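PDB 4YD8: protein PTHB1 from Homo sapiens, which serves as a subunit of the BBSome, a coat complex thought to sort specific membrane proteins to the primary cilium and required for ciliogenesis. Local coordinates for residues K21-Q26 / S48-L53; F182-P187 / V200-Q205; D251-S256 / F294-S299; N313-I318 / K325-L330. All blocks are in the same frame, centred on the assembly; numbering follows the deposited sequence. Where two conformers were deposited one is given.

In the fold
The chain forms a seven-bladed beta-propeller, and the four contacts follow one another along it without nesting or crossing. Contact 1 comes first. It lays the loop between strands 8-17 and 29-32 over a turn of the blade that this loop enters. Contact 2 repeats this layout in the blade that runs from strand 188-191 to strand 241-244, closing a loop of 12 residues. Contact 3 joins strands 249-255 and 291-298, which belong to neighbouring blades and line the middle of the ring. Contact 4 is a hairpin of strands 315-320 and 323-329, in the same blade as 291-298. Contact 3 touches each of the others: D251 meets Q26, I252 packs on P187 and V200, and Y297 reaches I318.

Contact 1 (K21-Q26 / S48-L53); sequences KEEFDQ and SFMGYL
The F49 ring overlaps the passing backbone of E23 and F24, with F24 CA over one of its faces. F49 CZ lies 3.5 Å from D25 CB. The backbone of F49 adds a nearly straight bond, F49 N to E23 O at 3.1 Å. The polar centre lies one residue earlier in each segment, at S48 and E22. S48 OG donates to E22 OE1 at 2.7 Å, approaching from above the carboxylate plane, 39° out of it. The same OG also receives a weak bond from M50 N, within the type I turn S48-G51. The other oxygen, E22 OE2, makes a salt bridge to R54 and passes Y52 CD2 at 3.6 Å. Carboxylate and tyrosine ring are only 27° apart in plane. An alanine in place of E22 would probably leave S48 OG without its acceptor and R54 without this charge partner. S48 CB also packs against the F24 ring, 3.2 Å from F24 CE2. The selenomethionine M50 bends at its second torsion (chi2 46°), which sets SE beside the backbone of E22 and E23. M50 SE is 3.7 Å from E23 N, a buried N-H with no hydrogen-bond partner in the model. Its methyl CE reaches K21 O at 3.6 Å. The arrangement is that of a beta-propeller connection: a loop from one blade crosses the turn between the second and third strands of the next.

Contact 2 (F182-P187 / V200-Q205); sequences FLLPGP and VSSCQQ
S202 packs tightly against L183 and L184, while two waters fill in between the segments beside it. Its OG accepts the N-H of L184 at 2.9 Å, with an angle of 150° at the hydrogen. OG stands anti to the carbonyl carbon of S202 (chi1 -66°) and also lies 3.4 Å from L184 CB. S202 CB rests on L183, with the branch CD2 at 3.7 Å. An alanine in place of S202 would keep this CB but is likely to leave L184 N without its acceptor. The second tight point is G186. Its CA makes a CH...O contact to V200 O at 3.3 Å. A CB at this position would clash with that oxygen, so glycine suits the site. P187 CG then meets V200 CG2 at a looser 4.2 Å.

The looser part is bridged by water. One water accepts from L183 N and S202 N and donates to L184 O. The other donates to L184 O and to V200 O, 2.8 Å from each. L184 O thus accepts from both waters. The side chains of L183 and L184 are largely exposed. G186 O turns to Q159 and N141 of the preceding blade. S201 to Q204 form a type I turn. Such packing of an inter-blade connection on a turn of the blade it leads into belongs to the beta-propeller fold, here between strands 196-200 and 205-210.

Contact 3 (D251-S256 / F294-S299); sequences DICIVS and FLPYCS
This is a side-chain contact between the innermost strands of two neighbouring propeller blades, close to the middle of the ring. Strands 251-255 and 294-298 run nearly parallel, 11° apart, with their axes 7.7 Å from each other. No direct hydrogen bond joins them. Each is paired in its own blade, as D251 with L267 and L295 with L308. The F294 ring fills the space between. Its CE1 meets D251 CB at 3.7 Å, and its CZ meets C253 CB at 3.9 Å. P296 of its own strand covers one ring face, with CD over the centre. P296 CD is also 3.6 Å from C253 SG, which stands anti to the backbone N of C253 (chi1 -174°). Further along, V255 CG1 lies 4.1 Å from P296 CB. The ring also packs on F265 and L267 of the strand next to 251-255.

At the other end the contact turns polar. D251 OD2 sits at the ring edge, in its plane, with the carboxylate turned 64° from the ring. Two waters donate to D251 OD2, one of them at 2.6 Å. That water accepts from F294 N, while the other donates to F294 O. The polar link is therefore indirect and passes through a single carboxylate oxygen. Two donated bonds on OD2 are consistent with a charged D251, its charge probably softened by water, while the rest of the contact is held by apolar packing.

Contact 4 (N313-I318 / K325-L330); sequences NNMLHI and KWATQL
N314 O takes the N-H of L330 at 2.7 Å. N314 CB also lies 3.3 Å from L330 O. The next bonds pair L316 with T328 in both directions, L316 N to T328 O at 2.8 Å and T328 N to L316 O slightly longer. T328 O receives a CH...O contact from M315 CA as well. W326 O is shared in the same way, by I318 N and H317 CA. These bonds join the two arms of an antiparallel beta hairpin, the third and fourth strands of a propeller blade. The fourth strand goes on to pair with strand 8-17, through A327 and F8. Near the hairpin's turn, K325 and W326 both face I318, a classic beta bulge. K325 N donates to I318 O there.

L316, I318, W326 and T328 point to one side of the sheet. W326 CG is anti to its backbone N (chi1 179°), and the indole passes obliquely by I318. I318 CD1 touches W326 CE3 at 3.3 Å, and I318 CG1 is almost as near to that atom. L330 CD1 rests on L316 CB at 3.9 Å. On the other side, A327 CB meets the edge of the H317 ring, 3.5 Å from CD2. At the start of the hairpin, N313 OD1 accepts from M315 N in an Asx turn, the donor standing well above the amide plane.

Contact 1 (K21-Q26 / S48-L53)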
loop_
_atom_site.group_PDB
_atom_site.type_symbol
_atom_site.label_atom_id
_atom_site.label_comp_id
_atom_site.label_asym_id
_atom_site.label_seq_id
_atom_site.Cartn_x
_atom_site.Cartn_y
_atom_site.Cartn_z
ATOM N N LYS A 21 -16.320 -15.734 3.154
ATOM C CA LYS A 21 -15.323 -16.030 4.183
ATOM C C LYS A 21 -13.907 -16.031 3.612
ATOM O O LYS A 21 -13.095 -16.892 3.934
ATOM C CB LYS A 21 -15.622 -17.373 4.860
ATOM C CG LYS A 21 -17.064 -17.540 5.337
ATOM C CD LYS A 21 -17.610 -16.266 5.976
ATOM C CE LYS A 21 -19.033 -16.463 6.498
ATOM N NZ LYS A 21 -19.996 -15.530 5.837
ATOM N N GLU A 22 -13.620 -15.057 2.757
ATOM C CA GLU A 22 -12.265 -14.844 2.280
ATOM C C GLU A 22 -11.474 -14.052 3.322
ATOM O O GLU A 22 -12.050 -13.404 4.188
ATOM C CB GLU A 22 -12.278 -14.126 0.919
ATOM C CG GLU A 22 -13.016 -14.939 -0.156
ATOM C CD GLU A 22 -12.848 -14.391 -1.564
ATOM O OE1 GLU A 22 -11.874 -13.653 -1.821
ATOM O OE2 GLU A 22 -13.682 -14.732 -2.427
ATOM N N GLU A 23 -10.151 -14.127 3.238
ATOM C CA GLU A 23 -9.240 -13.477 4.175
ATOM C C GLU A 23 -8.282 -12.568 3.415
ATOM O O GLU A 23 -7.907 -12.826 2.264
ATOM C CB GLU A 23 -8.457 -14.515 5.006
ATOM C CG GLU A 23 -9.344 -15.496 5.759
ATOM C CD GLU A 23 -8.586 -16.699 6.308
ATOM O OE1 GLU A 23 -7.381 -16.851 6.009
ATOM O OE2 GLU A 23 -9.204 -17.492 7.046
ATOM N N PHE A 24 -7.914 -11.474 4.070
ATOM C CA PHE A 24 -7.122 -10.414 3.471
ATOM C C PHE A 24 -6.154 -9.879 4.504
ATOM O O PHE A 24 -6.376 -10.047 5.699
ATOM C CB PHE A 24 -8.025 -9.272 2.994
ATOM C CG PHE A 24 -9.115 -9.711 2.064
ATOM C CD1 PHE A 24 -10.273 -10.310 2.554
ATOM C CD2 PHE A 24 -8.998 -9.503 0.709
ATOM C CE1 PHE A 24 -11.267 -10.722 1.689
ATOM C CE2 PHE A 24 -9.995 -9.903 -0.154
ATOM C CZ PHE A 24 -11.126 -10.520 0.340
ATOM N N ASP A 25 -5.087 -9.225 4.072
ATOM C CA ASP A 25 -4.219 -8.541 5.029
ATOM C C ASP A 25 -3.703 -7.259 4.401
ATOM O O ASP A 25 -4.114 -6.895 3.296
ATOM C CB ASP A 25 -3.055 -9.437 5.462
ATOM C CG ASP A 25 -2.572 -9.142 6.879
ATOM O OD1 ASP A 25 -2.802 -8.021 7.393
ATOM O OD2 ASP A 25 -1.951 -10.045 7.479
ATOM N N GLN A 26 -2.819 -6.573 5.115
ATOM C CA GLN A 26 -2.200 -5.376 4.580
ATOM C C GLN A 26 -1.437 -5.824 3.334
ATOM O O GLN A 26 -0.867 -6.915 3.302
ATOM C CB GLN A 26 -1.283 -4.709 5.618
ATOM C CG GLN A 26 0.164 -5.170 5.626
ATOM C CD GLN A 26 0.962 -4.592 6.807
ATOM O OE1 GLN A 26 0.515 -4.625 7.954
ATOM N NE2 GLN A 26 2.139 -4.053 6.518
ATOM N N SER A 48 -7.203 -11.480 -2.805
ATOM C CA SER A 48 -7.457 -12.225 -1.576
ATOM C C SER A 48 -6.553 -13.449 -1.450
ATOM O O SER A 48 -5.983 -13.923 -2.438
ATOM C CB SER A 48 -8.929 -12.652 -1.484
ATOM O OG SER A 48 -9.209 -13.840 -2.188
ATOM N N PHE A 49 -6.430 -13.960 -0.231
ATOM C CA PHE A 49 -5.611 -15.154 -0.011
ATOM C C PHE A 49 -6.346 -16.381 -0.585
ATOM O O PHE A 49 -5.795 -17.470 -0.611
ATOM C CB PHE A 49 -5.316 -15.375 1.474
ATOM C CG PHE A 49 -4.542 -14.277 2.139
ATOM C CD1 PHE A 49 -3.844 -13.337 1.402
ATOM C CD2 PHE A 49 -4.520 -14.194 3.532
ATOM C CE1 PHE A 49 -3.129 -12.339 2.033
ATOM C CE2 PHE A 49 -3.814 -13.204 4.169
ATOM C CZ PHE A 49 -3.117 -12.275 3.421
HETATM N N MSE A 50 -7.583 -16.209 -1.008
HETATM C CA MSE A 50 -8.328 -17.231 -1.679
HETATM C C MSE A 50 -8.143 -17.174 -3.185
HETATM O O MSE A 50 -8.780 -17.906 -3.906
HETATM C CB MSE A 50 -9.785 -17.134 -1.336
HETATM C CG MSE A 50 -10.210 -17.733 0.012
HETATM SE SE MSE A 50 -9.090 -17.284 1.541
HETATM C CE MSE A 50 -9.925 -18.360 2.965
ATOM N N GLY A 51 -7.286 -16.306 -3.673
ATOM C CA GLY A 51 -6.843 -16.346 -5.061
ATOM C C GLY A 51 -7.606 -15.446 -6.017
ATOM O O GLY A 51 -7.255 -15.358 -7.189
ATOM N N TYR A 52 -8.643 -14.772 -5.528
ATOM C CA TYR A 52 -9.414 -13.841 -6.367
ATOM C C TYR A 52 -8.820 -12.436 -6.458
ATOM O O TYR A 52 -8.405 -11.860 -5.460
ATOM C CB TYR A 52 -10.857 -13.724 -5.854
ATOM C CG TYR A 52 -11.669 -14.964 -6.128
ATOM C CD1 TYR A 52 -12.310 -15.141 -7.349
ATOM C CD2 TYR A 52 -11.782 -15.970 -5.172
ATOM C CE1 TYR A 52 -13.046 -16.292 -7.613
ATOM C CE2 TYR A 52 -12.513 -17.119 -5.425
ATOM C CZ TYR A 52 -13.141 -17.273 -6.647
ATOM O OH TYR A 52 -13.874 -18.409 -6.895
ATOM N N LEU A 53 -8.812 -11.890 -7.670
ATOM C CA LEU A 53 -8.454 -10.498 -7.912
ATOM C C LEU A 53 -9.718 -9.762 -8.350
ATOM O O LEU A 53 -10.395 -10.197 -9.285
ATOM C CB LEU A 53 -7.352 -10.395 -8.984
ATOM C CG LEU A 53 -6.616 -9.062 -9.246
ATOM C CD1 LEU A 53 -7.501 -7.993 -9.893
ATOM C CD2 LEU A 53 -6.005 -8.513 -7.976
#

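Contact 2 (F182-P187 / V200-Q205)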
loop_
_atom_site.group_PDB
_atom_site.type_symbol
_atom_site.label_atom_id
_atom_site.label_comp_id
_atom_site.label_asym_id
_atom_site.label_seq_id
_atom_site.Cartn_x
_atom_site.Cartn_y
_atom_site.Cartn_z
ATOM N N PHE A 182 19.081 -10.753 9.951
ATOM C CA PHE A 182 17.720 -11.109 9.557
ATOM C C PHE A 182 17.176 -12.256 10.385
ATOM O O PHE A 182 17.868 -13.241 10.602
ATOM C CB PHE A 182 17.678 -11.491 8.069
ATOM C CG PHE A 182 16.297 -11.848 7.567
ATOM C CD1 PHE A 182 15.441 -10.858 7.079
ATOM C CD2 PHE A 182 15.860 -13.166 7.566
ATOM C CE1 PHE A 182 14.172 -11.184 6.615
ATOM C CE2 PHE A 182 14.592 -13.492 7.109
ATOM C CZ PHE A 182 13.748 -12.499 6.632
ATOM N N LEU A 183 15.923 -12.156 10.811
ATOM C CA LEU A 183 15.273 -13.280 11.477
ATOM C C LEU A 183 13.923 -13.564 10.807
ATOM O O LEU A 183 13.767 -14.576 10.121
ATOM C CB LEU A 183 15.108 -12.986 12.966
ATOM C CG LEU A 183 14.705 -14.124 13.883
ATOM C CD1 LEU A 183 15.806 -15.175 13.944
ATOM C CD2 LEU A 183 14.393 -13.578 15.273
ATOM N N LEU A 184 12.959 -12.665 11.010
ATOM C CA LEU A 184 11.672 -12.696 10.297
ATOM C C LEU A 184 11.505 -11.456 9.404
ATOM O O LEU A 184 11.978 -10.372 9.739
ATOM C CB LEU A 184 10.504 -12.778 11.288
ATOM C CG LEU A 184 10.399 -14.023 12.179
ATOM C CD1 LEU A 184 9.186 -13.922 13.086
ATOM C CD2 LEU A 184 10.333 -15.307 11.351
ATOM N N PRO A 185 10.824 -11.613 8.260
ATOM C CA PRO A 185 10.738 -10.495 7.317
ATOM C C PRO A 185 9.846 -9.357 7.825
ATOM O O PRO A 185 8.721 -9.594 8.274
ATOM C CB PRO A 185 10.146 -11.138 6.052
ATOM C CG PRO A 185 9.415 -12.334 6.528
ATOM C CD PRO A 185 10.179 -12.837 7.746
ATOM N N GLY A 186 10.364 -8.137 7.761
ATOM C CA GLY A 186 9.618 -6.968 8.196
ATOM C C GLY A 186 8.987 -6.273 7.001
ATOM O O GLY A 186 9.118 -6.722 5.863
ATOM N N PRO A 187 8.312 -5.147 7.255
ATOM C CA PRO A 187 7.757 -4.352 6.157
ATOM C C PRO A 187 8.880 -3.835 5.274
ATOM O O PRO A 187 10.028 -3.718 5.732
ATOM C CB PRO A 187 7.017 -3.193 6.872
ATOM C CG PRO A 187 7.580 -3.150 8.245
ATOM C CD PRO A 187 8.067 -4.556 8.581
ATOM N N VAL A 200 12.302 -3.122 8.656
ATOM C CA VAL A 200 12.507 -3.211 10.101
ATOM C C VAL A 200 12.737 -4.668 10.483
ATOM O O VAL A 200 11.941 -5.537 10.131
ATOM C CB VAL A 200 11.328 -2.673 10.906
ATOM C CG1 VAL A 200 11.733 -2.500 12.378
ATOM C CG2 VAL A 200 10.814 -1.340 10.307
ATOM N N SER A 201 13.813 -4.925 11.215
ATOM C CA SER A 201 14.205 -6.295 11.530
ATOM C C SER A 201 13.526 -6.807 12.791
ATOM O O SER A 201 12.902 -6.045 13.528
ATOM C CB SER A 201 15.724 -6.394 11.709
ATOM O OG SER A 201 16.117 -5.671 12.861
ATOM N N SER A 202 13.693 -8.097 13.066
ATOM C CA SER A 202 13.109 -8.685 14.266
ATOM C C SER A 202 13.736 -8.165 15.551
ATOM O O SER A 202 13.102 -8.199 16.604
ATOM C CB SER A 202 13.222 -10.211 14.219
ATOM O OG SER A 202 12.434 -10.721 13.164
ATOM N N CYS A 203 14.965 -7.671 15.483
ATOM C CA CYS A 203 15.550 -7.100 16.689
ATOM C C CYS A 203 15.279 -5.586 16.746
ATOM O O CYS A 203 15.975 -4.831 17.430
ATOM C CB CYS A 203 17.054 -7.425 16.783
ATOM S SG CYS A 203 18.062 -6.804 15.431
ATOM N N GLN A 204 14.232 -5.174 16.033
ATOM C CA GLN A 204 13.581 -3.872 16.213
ATOM C C GLN A 204 14.428 -2.702 15.703
ATOM O O GLN A 204 14.347 -1.581 16.213
ATOM C CB GLN A 204 13.198 -3.690 17.695
ATOM C CG GLN A 204 12.375 -4.883 18.232
ATOM C CD GLN A 204 11.988 -4.795 19.699
ATOM O OE1 GLN A 204 12.726 -4.264 20.540
ATOM N NE2 GLN A 204 10.834 -5.357 20.024
ATOM N N GLN A 205 15.214 -2.974 14.668
ATOM C CA GLN A 205 16.014 -1.961 13.992
ATOM C C GLN A 205 15.385 -1.550 12.670
ATOM O O GLN A 205 15.181 -2.393 11.793
ATOM C CB GLN A 205 17.420 -2.487 13.701
ATOM C CG GLN A 205 18.167 -2.977 14.907
ATOM C CD GLN A 205 19.225 -1.995 15.342
ATOM O OE1 GLN A 205 18.980 -1.135 16.188
ATOM N NE2 GLN A 205 20.412 -2.107 14.752
HETATM O O HOH W 1 14.556 -9.607 10.660
HETATM O O HOH W 2 10.985 -8.033 10.886
#

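Contact 3 (D251-S256 / F294-S299)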
loop_
_atom_site.group_PDB
_atom_site.type_symbol
_atom_site.label_atom_id
_atom_site.label_comp_id
_atom_site.label_asym_id
_atom_site.label_seq_id
_atom_site.Cartn_x
_atom_site.Cartn_y
_atom_site.Cartn_z
ATOM N N ASP A 251 4.246 -1.570 9.801
ATOM C CA ASP A 251 4.264 -1.057 8.443
ATOM C C ASP A 251 5.259 0.089 8.329
ATOM O O ASP A 251 5.622 0.713 9.336
ATOM C CB ASP A 251 2.841 -0.592 8.041
ATOM C CG ASP A 251 2.643 -0.517 6.533
ATOM O OD1 ASP A 251 3.548 -0.960 5.794
ATOM O OD2 ASP A 251 1.565 -0.041 6.085
ATOM N N ILE A 252 5.705 0.341 7.100
ATOM C CA ILE A 252 6.496 1.521 6.755
ATOM C C ILE A 252 5.868 2.176 5.540
ATOM O O ILE A 252 5.441 1.486 4.619
ATOM C CB ILE A 252 7.956 1.190 6.394
ATOM C CG1 ILE A 252 8.662 0.464 7.516
ATOM C CG2 ILE A 252 8.739 2.459 6.030
ATOM C CD1 ILE A 252 9.905 -0.252 6.999
ATOM N N CYS A 253 5.830 3.500 5.532
ATOM C CA CYS A 253 5.285 4.257 4.407
ATOM C C CYS A 253 6.200 5.448 4.153
ATOM O O CYS A 253 6.401 6.265 5.050
ATOM C CB CYS A 253 3.861 4.736 4.720
ATOM S SG CYS A 253 3.044 5.545 3.277
ATOM N N ILE A 254 6.758 5.567 2.953
ATOM C CA ILE A 254 7.615 6.721 2.666
ATOM C C ILE A 254 6.854 7.729 1.822
ATOM O O ILE A 254 6.386 7.390 0.745
ATOM C CB ILE A 254 8.894 6.310 1.947
ATOM C CG1 ILE A 254 9.682 5.326 2.834
ATOM C CG2 ILE A 254 9.740 7.544 1.621
ATOM C CD1 ILE A 254 10.869 4.739 2.166
ATOM N N VAL A 255 6.744 8.963 2.313
ATOM C CA VAL A 255 5.958 9.997 1.623
ATOM C C VAL A 255 6.674 11.349 1.560
ATOM O O VAL A 255 7.493 11.677 2.410
ATOM C CB VAL A 255 4.589 10.235 2.312
ATOM C CG1 VAL A 255 3.799 8.955 2.438
ATOM C CG2 VAL A 255 4.794 10.843 3.673
ATOM N N SER A 256 6.338 12.135 0.548
ATOM C CA SER A 256 6.759 13.529 0.475
ATOM C C SER A 256 5.615 14.379 -0.071
ATOM O O SER A 256 5.052 14.071 -1.123
ATOM C CB SER A 256 8.002 13.679 -0.402
ATOM O OG SER A 256 8.298 15.046 -0.621
ATOM N N PHE A 294 -2.118 1.962 8.877
ATOM C CA PHE A 294 -1.983 3.429 8.806
ATOM C C PHE A 294 -1.697 3.915 7.395
ATOM O O PHE A 294 -1.442 3.114 6.486
ATOM C CB PHE A 294 -0.928 3.851 9.865
ATOM C CG PHE A 294 0.518 3.909 9.393
ATOM C CD1 PHE A 294 1.024 2.993 8.463
ATOM C CD2 PHE A 294 1.346 4.948 9.821
ATOM C CE1 PHE A 294 2.372 3.061 8.034
ATOM C CE2 PHE A 294 2.695 4.995 9.444
ATOM C CZ PHE A 294 3.198 4.075 8.529
ATOM N N LEU A 295 -1.806 5.226 7.206
ATOM C CA LEU A 295 -1.525 5.851 5.929
ATOM C C LEU A 295 -1.297 7.346 6.117
ATOM O O LEU A 295 -2.261 8.096 6.303
ATOM C CB LEU A 295 -2.686 5.640 4.933
ATOM C CG LEU A 295 -2.369 6.233 3.557
ATOM C CD1 LEU A 295 -1.428 5.301 2.791
ATOM C CD2 LEU A 295 -3.630 6.528 2.761
ATOM N N PRO A 296 -0.026 7.788 6.066
ATOM C CA PRO A 296 0.270 9.219 5.903
ATOM C C PRO A 296 -0.238 9.635 4.529
ATOM O O PRO A 296 0.295 9.112 3.544
ATOM C CB PRO A 296 1.807 9.297 5.965
ATOM C CG PRO A 296 2.257 7.944 6.469
ATOM C CD PRO A 296 1.196 6.965 6.040
ATOM N N TYR A 297 -1.242 10.507 4.450
ATOM C CA TYR A 297 -2.014 10.633 3.201
ATOM C C TYR A 297 -2.067 12.025 2.610
ATOM O O TYR A 297 -2.443 12.179 1.450
ATOM C CB TYR A 297 -3.456 10.134 3.411
ATOM C CG TYR A 297 -4.320 11.024 4.302
ATOM C CD1 TYR A 297 -4.280 10.888 5.685
ATOM C CD2 TYR A 297 -5.186 11.974 3.761
ATOM C CE1 TYR A 297 -5.062 11.689 6.513
ATOM C CE2 TYR A 297 -5.981 12.788 4.586
ATOM C CZ TYR A 297 -5.909 12.634 5.963
ATOM O OH TYR A 297 -6.665 13.423 6.802
ATOM N N CYS A 298 -1.703 13.047 3.378
ATOM C CA CYS A 298 -1.687 14.397 2.814
ATOM C C CYS A 298 -1.008 15.373 3.751
ATOM O O CYS A 298 -0.708 15.054 4.909
ATOM C CB CYS A 298 -3.103 14.897 2.505
ATOM S SG CYS A 298 -4.011 15.613 3.915
ATOM N N SER A 299 -0.771 16.569 3.234
ATOM C CA SER A 299 -0.334 17.676 4.063
ATOM C C SER A 299 -1.295 18.833 3.881
ATOM O O SER A 299 -1.524 19.269 2.751
ATOM C CB SER A 299 1.088 18.102 3.711
ATOM O OG SER A 299 1.360 19.364 4.293
HETATM O O HOH W 3 -0.650 -0.221 7.454
HETATM O O HOH W 4 0.256 2.251 4.563
#

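Contact 4 (N313-I318 / K325-L330)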
loop_
_atom_site.group_PDB
_atom_site.type_symbol
_atom_site.label_atom_id
_atom_site.label_comp_id
_atom_site.label_asym_id
_atom_site.label_seq_id
_atom_site.Cartn_x
_atom_site.Cartn_y
_atom_site.Cartn_z
ATOM N N ASN A 313 -9.857 -1.576 17.879
ATOM C CA ASN A 313 -11.132 -1.266 18.520
ATOM C C ASN A 313 -12.126 -0.612 17.556
ATOM O O ASN A 313 -13.034 0.106 17.980
ATOM C CB ASN A 313 -10.904 -0.364 19.728
ATOM C CG ASN A 313 -10.243 0.945 19.360
ATOM O OD1 ASN A 313 -9.911 1.185 18.192
ATOM N ND2 ASN A 313 -10.051 1.806 20.355
ATOM N N ASN A 314 -11.919 -0.848 16.265
ATOM C CA ASN A 314 -12.786 -0.344 15.192
ATOM C C ASN A 314 -12.749 1.174 14.985
ATOM O O ASN A 314 -13.534 1.716 14.213
ATOM C CB ASN A 314 -14.237 -0.781 15.430
ATOM C CG ASN A 314 -14.378 -2.286 15.545
ATOM O OD1 ASN A 314 -14.429 -2.987 14.541
ATOM N ND2 ASN A 314 -14.438 -2.788 16.772
HETATM N N MSE A 315 -11.841 1.863 15.660
HETATM C CA MSE A 315 -11.726 3.309 15.510
HETATM C C MSE A 315 -10.745 3.667 14.403
HETATM O O MSE A 315 -9.730 2.989 14.212
HETATM C CB MSE A 315 -11.287 3.958 16.824
HETATM C CG MSE A 315 -12.255 3.765 17.978
HETATM SE SE MSE A 315 -14.016 4.525 17.634
HETATM C CE MSE A 315 -13.511 6.371 17.291
ATOM N N LEU A 316 -11.058 4.725 13.669
ATOM C CA LEU A 316 -10.150 5.245 12.667
ATOM C C LEU A 316 -9.807 6.684 13.056
ATOM O O LEU A 316 -10.707 7.505 13.235
ATOM C CB LEU A 316 -10.789 5.175 11.279
ATOM C CG LEU A 316 -9.952 5.649 10.092
ATOM C CD1 LEU A 316 -8.717 4.750 9.904
ATOM C CD2 LEU A 316 -10.805 5.671 8.821
ATOM N N HIS A 317 -8.514 6.983 13.190
ATOM C CA HIS A 317 -8.058 8.288 13.671
ATOM C C HIS A 317 -7.286 9.046 12.611
ATOM O O HIS A 317 -6.611 8.443 11.795
ATOM C CB HIS A 317 -7.161 8.138 14.900
ATOM C CG HIS A 317 -7.856 7.552 16.084
ATOM N ND1 HIS A 317 -7.464 6.363 16.661
ATOM C CD2 HIS A 317 -8.925 7.980 16.793
ATOM C CE1 HIS A 317 -8.255 6.091 17.681
ATOM N NE2 HIS A 317 -9.151 7.057 17.783
ATOM N N ILE A 318 -7.391 10.369 12.635
ATOM C CA ILE A 318 -6.531 11.213 11.820
ATOM C C ILE A 318 -5.707 12.113 12.708
ATOM O O ILE A 318 -6.255 12.845 13.512
ATOM C CB ILE A 318 -7.318 12.101 10.848
ATOM C CG1 ILE A 318 -7.906 11.266 9.725
ATOM C CG2 ILE A 318 -6.398 13.153 10.243
ATOM C CD1 ILE A 318 -8.792 12.097 8.771
ATOM N N LYS A 325 -6.987 14.849 15.326
ATOM C CA LYS A 325 -7.846 15.875 14.725
ATOM C C LYS A 325 -9.269 15.382 14.470
ATOM O O LYS A 325 -10.201 16.182 14.350
ATOM C CB LYS A 325 -7.236 16.360 13.403
ATOM C CG LYS A 325 -5.967 17.175 13.556
ATOM C CD LYS A 325 -6.251 18.488 14.273
ATOM C CE LYS A 325 -4.985 19.324 14.423
ATOM N NZ LYS A 325 -5.250 20.584 15.194
ATOM N N TRP A 326 -9.434 14.069 14.373
ATOM C CA TRP A 326 -10.694 13.487 13.911
ATOM C C TRP A 326 -10.733 12.015 14.225
ATOM O O TRP A 326 -9.699 11.353 14.191
ATOM C CB TRP A 326 -10.830 13.708 12.412
ATOM C CG TRP A 326 -12.049 13.171 11.725
ATOM C CD1 TRP A 326 -13.281 13.760 11.653
ATOM C CD2 TRP A 326 -12.126 11.983 10.925
ATOM N NE1 TRP A 326 -14.124 12.994 10.883
ATOM C CE2 TRP A 326 -13.439 11.906 10.420
ATOM C CE3 TRP A 326 -11.223 10.966 10.611
ATOM C CZ2 TRP A 326 -13.854 10.864 9.591
ATOM C CZ3 TRP A 326 -11.643 9.928 9.796
ATOM C CH2 TRP A 326 -12.951 9.881 9.304
ATOM N N ALA A 327 -11.920 11.507 14.529
ATOM C CA ALA A 327 -12.082 10.098 14.853
ATOM C C ALA A 327 -13.445 9.581 14.427
ATOM O O ALA A 327 -14.456 10.254 14.626
ATOM C CB ALA A 327 -11.884 9.875 16.366
ATOM N N THR A 328 -13.464 8.383 13.854
ATOM C CA THR A 328 -14.697 7.728 13.451
ATOM C C THR A 328 -14.710 6.256 13.844
ATOM O O THR A 328 -13.661 5.610 13.843
ATOM C CB THR A 328 -14.885 7.851 11.940
ATOM O OG1 THR A 328 -14.893 9.233 11.595
ATOM C CG2 THR A 328 -16.180 7.229 11.495
ATOM N N GLN A 329 -15.896 5.739 14.144
ATOM C CA GLN A 329 -16.067 4.325 14.389
ATOM C C GLN A 329 -16.338 3.653 13.061
ATOM O O GLN A 329 -17.167 4.122 12.281
ATOM C CB GLN A 329 -17.212 4.064 15.369
ATOM C CG GLN A 329 -17.332 2.610 15.818
ATOM C CD GLN A 329 -18.391 2.417 16.895
ATOM O OE1 GLN A 329 -19.142 3.340 17.216
ATOM N NE2 GLN A 329 -18.451 1.214 17.462
ATOM N N LEU A 330 -15.616 2.571 12.796
ATOM C CA LEU A 330 -15.865 1.746 11.629
ATOM C C LEU A 330 -16.651 0.514 12.063
ATOM O O LEU A 330 -16.543 0.091 13.212
ATOM C CB LEU A 330 -14.551 1.328 10.962
ATOM C CG LEU A 330 -13.542 2.426 10.621
ATOM C CD1 LEU A 330 -12.328 1.820 9.916
ATOM C CD2 LEU A 330 -14.172 3.515 9.773
#